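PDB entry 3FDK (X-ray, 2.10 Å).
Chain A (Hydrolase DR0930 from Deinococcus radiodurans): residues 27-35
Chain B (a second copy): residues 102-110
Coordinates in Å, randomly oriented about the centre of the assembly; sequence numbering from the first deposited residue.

Chain A 27-35: GYPGYAGDV
Chain B, residues 102-110: GATTYFKFR

Tyr B106 is at the apolar centre of this contact between two copies of the hydrolase. It lies in a helix that runs through Arg B110 and continues later in the chain. Its CA-to-CB bond points toward chain A, with chi1 t (-178°) and chi2 70°. One face of its ring is covered by Tyr A31. The CA of Tyr A31 sits 3.7 Å from the centroid of the Tyr B106 ring, 16° off the normal, a CH-pi contact. Tyr A31 CB also lies 3.6 Å from Tyr B106 CD1. The Tyr A31 ring itself leads away, with chi1 p (77°) and chi2 84°.

Tyr A28 extends the apolar surface along the helix. Its chi1 is m (-76°), its chi2 -61°. Tyr A28 CB is 4.4 Å from Tyr B106 CB, and Tyr A28 CD1 is 3.5 Å from Thr B105 CG2. Its ring edge meets the face of Phe B109 (chi1 t, chi2 64°). The centroids are 4.7 Å apart and the planes are at 52°; Tyr A28 CE2 approaches Phe B109 CD2 to 3.6 Å. Thr B105 has chi1 m (-52°). Pro A29, with a C-gamma exo ring, places its CD 3.9 Å from Thr B105 CB and its CB 4.4 Å from Ala B103 CB.

The chain A backbone makes a type II turn from Tyr A28 to Tyr A31, closed by Tyr A31 N to Tyr A28 O at 3.0 Å. Phi/psi are -47/125 at Pro A29 and 117/-18 at Gly A30. A 3-10 segment follows, from Tyr A31 to Gly A33. In register, Tyr A28 CA is 4.9 Å from Tyr B106 CA, and Gly A30 CA is 4.6 Å from Ala B103 CA. Ala B103 is in a loop, at -94/84.

Gly A30 fits closely here. A CB on Gly A30 would clash with Ala B103 O and Tyr B106 CB, and the backbone angles of Gly A30 alone call for glycine. Gly A30 CA makes a CA-H...O contact with Ala B103 O at 3.5 Å.

The turn presents a carbonyl to the helix. Tyr B106 N donates a hydrogen bond to Pro A29 O at 2.8 Å, with an angle of 152° at the hydrogen. Thr B105 N is 3.5 Å from Pro A29 O, but its angle is poor.

At the polar edge, Tyr B106 OH donates a hydrogen bond to Asp A34 OD2 at 2.7 Å. A phenol hydroxyl here meets a carboxylate oxygen, a strong acceptor, so the side chain that packs through its ring face ends in a polar bond. The carboxylate oxygen lies near the ring plane. Asp A34 has chi1 t (-167°) and chi2 32°. Phe B107 (chi1 m, chi2 116°) brings its CZ to 3.9 Å from Asp A34 CG.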

# COMPACT_ATOMS: atom_id res chain seq x y z
N GLY A 27 8.45 6.09 -1.41
CA GLY A 27 8.26 5.10 -0.37
C GLY A 27 7.67 3.83 -0.95
O GLY A 27 6.71 3.89 -1.72
N TYR A 28 8.23 2.68 -0.61
CA TYR A 28 7.67 1.43 -1.12
C TYR A 28 6.34 1.20 -0.41
O TYR A 28 6.23 1.47 0.79
CB TYR A 28 8.59 0.24 -0.83
CG TYR A 28 9.81 0.16 -1.71
CD1 TYR A 28 9.69 0.02 -3.10
CD2 TYR A 28 11.09 0.22 -1.17
CE1 TYR A 28 10.82 -0.06 -3.91
CE2 TYR A 28 12.22 0.15 -1.97
CZ TYR A 28 12.08 0.01 -3.33
OH TYR A 28 13.21 -0.05 -4.12
N PRO A 29 5.31 0.73 -1.13
CA PRO A 29 4.01 0.49 -0.49
C PRO A 29 4.16 -0.28 0.82
O PRO A 29 4.77 -1.36 0.87
CB PRO A 29 3.26 -0.31 -1.55
CG PRO A 29 3.70 0.36 -2.80
CD PRO A 29 5.21 0.55 -2.59
N GLY A 30 3.60 0.30 1.88
CA GLY A 30 3.66 -0.31 3.20
C GLY A 30 4.42 0.58 4.15
O GLY A 30 4.31 0.44 5.37
N TYR A 31 5.19 1.52 3.60
CA TYR A 31 5.99 2.43 4.41
C TYR A 31 5.13 3.21 5.39
O TYR A 31 5.57 3.56 6.48
CB TYR A 31 6.77 3.41 3.51
CG TYR A 31 5.90 4.53 2.96
CD1 TYR A 31 5.65 5.68 3.70
CD2 TYR A 31 5.27 4.39 1.72
CE1 TYR A 31 4.78 6.67 3.23
CE2 TYR A 31 4.41 5.36 1.25
CZ TYR A 31 4.16 6.49 2.00
OH TYR A 31 3.29 7.43 1.51
N ALA A 32 3.89 3.49 5.00
CA ALA A 32 2.99 4.24 5.85
C ALA A 32 2.60 3.45 7.10
O ALA A 32 2.25 4.02 8.13
CB ALA A 32 1.74 4.62 5.07
N GLY A 33 2.68 2.12 7.00
CA GLY A 33 2.33 1.29 8.14
C GLY A 33 3.45 1.28 9.18
O GLY A 33 3.26 0.80 10.29
N ASP A 34 4.61 1.82 8.80
CA ASP A 34 5.77 1.87 9.70
C ASP A 34 5.99 3.32 10.12
O ASP A 34 7.12 3.76 10.34
CB ASP A 34 7.01 1.35 8.95
CG ASP A 34 8.18 1.07 9.88
OD1 ASP A 34 7.93 0.70 11.04
OD2 ASP A 34 9.34 1.22 9.42
N VAL A 35 4.89 4.05 10.24
CA VAL A 35 4.90 5.46 10.60
C VAL A 35 5.45 5.75 12.00
O VAL A 35 6.06 6.79 12.23
CB VAL A 35 3.48 6.06 10.48
CG1 VAL A 35 2.50 5.31 11.37
CG2 VAL A 35 3.50 7.54 10.84
N GLY B 102 -1.90 -7.46 1.57
CA GLY B 102 -1.26 -6.35 2.24
C GLY B 102 -0.36 -5.52 1.34
O GLY B 102 -0.18 -5.84 0.16
N ALA B 103 0.18 -4.44 1.89
CA ALA B 103 1.12 -3.57 1.19
C ALA B 103 2.45 -4.17 1.66
O ALA B 103 3.08 -3.70 2.61
CB ALA B 103 0.97 -2.13 1.67
N THR B 104 2.87 -5.21 0.95
CA THR B 104 4.06 -5.98 1.30
C THR B 104 5.42 -5.51 0.81
O THR B 104 6.46 -5.94 1.31
CB THR B 104 3.89 -7.43 0.82
OG1 THR B 104 3.92 -7.45 -0.61
CG2 THR B 104 2.54 -7.99 1.29
N THR B 105 5.43 -4.62 -0.18
CA THR B 105 6.68 -4.16 -0.75
C THR B 105 7.69 -3.62 0.25
O THR B 105 8.87 -3.97 0.21
CB THR B 105 6.39 -3.12 -1.82
OG1 THR B 105 5.43 -3.67 -2.74
CG2 THR B 105 7.67 -2.76 -2.58
N TYR B 106 7.22 -2.77 1.16
CA TYR B 106 8.10 -2.15 2.14
C TYR B 106 8.90 -3.13 3.00
O TYR B 106 10.13 -3.10 2.99
CB TYR B 106 7.27 -1.24 3.05
CG TYR B 106 8.09 -0.50 4.08
CD1 TYR B 106 8.96 0.52 3.71
CD2 TYR B 106 7.97 -0.82 5.43
CE1 TYR B 106 9.70 1.21 4.67
CE2 TYR B 106 8.71 -0.15 6.39
CZ TYR B 106 9.56 0.86 6.00
OH TYR B 106 10.28 1.53 6.96
N PHE B 107 8.22 -3.98 3.76
CA PHE B 107 8.96 -4.92 4.61
C PHE B 107 9.64 -6.07 3.89
O PHE B 107 10.53 -6.71 4.44
CB PHE B 107 8.08 -5.43 5.76
CG PHE B 107 8.10 -4.53 6.97
CD1 PHE B 107 6.95 -3.88 7.39
CD2 PHE B 107 9.29 -4.30 7.66
CE1 PHE B 107 6.98 -3.01 8.48
CE2 PHE B 107 9.32 -3.43 8.74
CZ PHE B 107 8.16 -2.79 9.15
N LYS B 108 9.23 -6.34 2.65
CA LYS B 108 9.89 -7.39 1.89
C LYS B 108 11.25 -6.82 1.52
O LYS B 108 12.25 -7.53 1.45
CB LYS B 108 9.12 -7.72 0.61
CG LYS B 108 7.96 -8.66 0.81
CD LYS B 108 7.31 -8.99 -0.52
CE LYS B 108 6.22 -10.02 -0.36
NZ LYS B 108 5.60 -10.36 -1.67
N PHE B 109 11.27 -5.51 1.30
CA PHE B 109 12.49 -4.79 0.95
C PHE B 109 13.40 -4.72 2.18
O PHE B 109 14.60 -5.03 2.09
CB PHE B 109 12.14 -3.37 0.47
CG PHE B 109 13.33 -2.50 0.23
CD1 PHE B 109 14.25 -2.80 -0.77
CD2 PHE B 109 13.54 -1.36 1.01
CE1 PHE B 109 15.36 -1.99 -0.99
CE2 PHE B 109 14.65 -0.54 0.80
CZ PHE B 109 15.56 -0.86 -0.20
N ARG B 110 12.84 -4.32 3.32
CA ARG B 110 13.62 -4.22 4.55
C ARG B 110 14.24 -5.57 4.89
O ARG B 110 15.37 -5.64 5.36
CB ARG B 110 12.73 -3.77 5.72
CG ARG B 110 12.04 -2.43 5.55
CD ARG B 110 13.02 -1.27 5.52
NE ARG B 110 13.65 -1.01 6.81
CZ ARG B 110 14.49 -0.00 7.05
NH1 ARG B 110 14.79 0.84 6.08
NH2 ARG B 110 15.02 0.16 8.25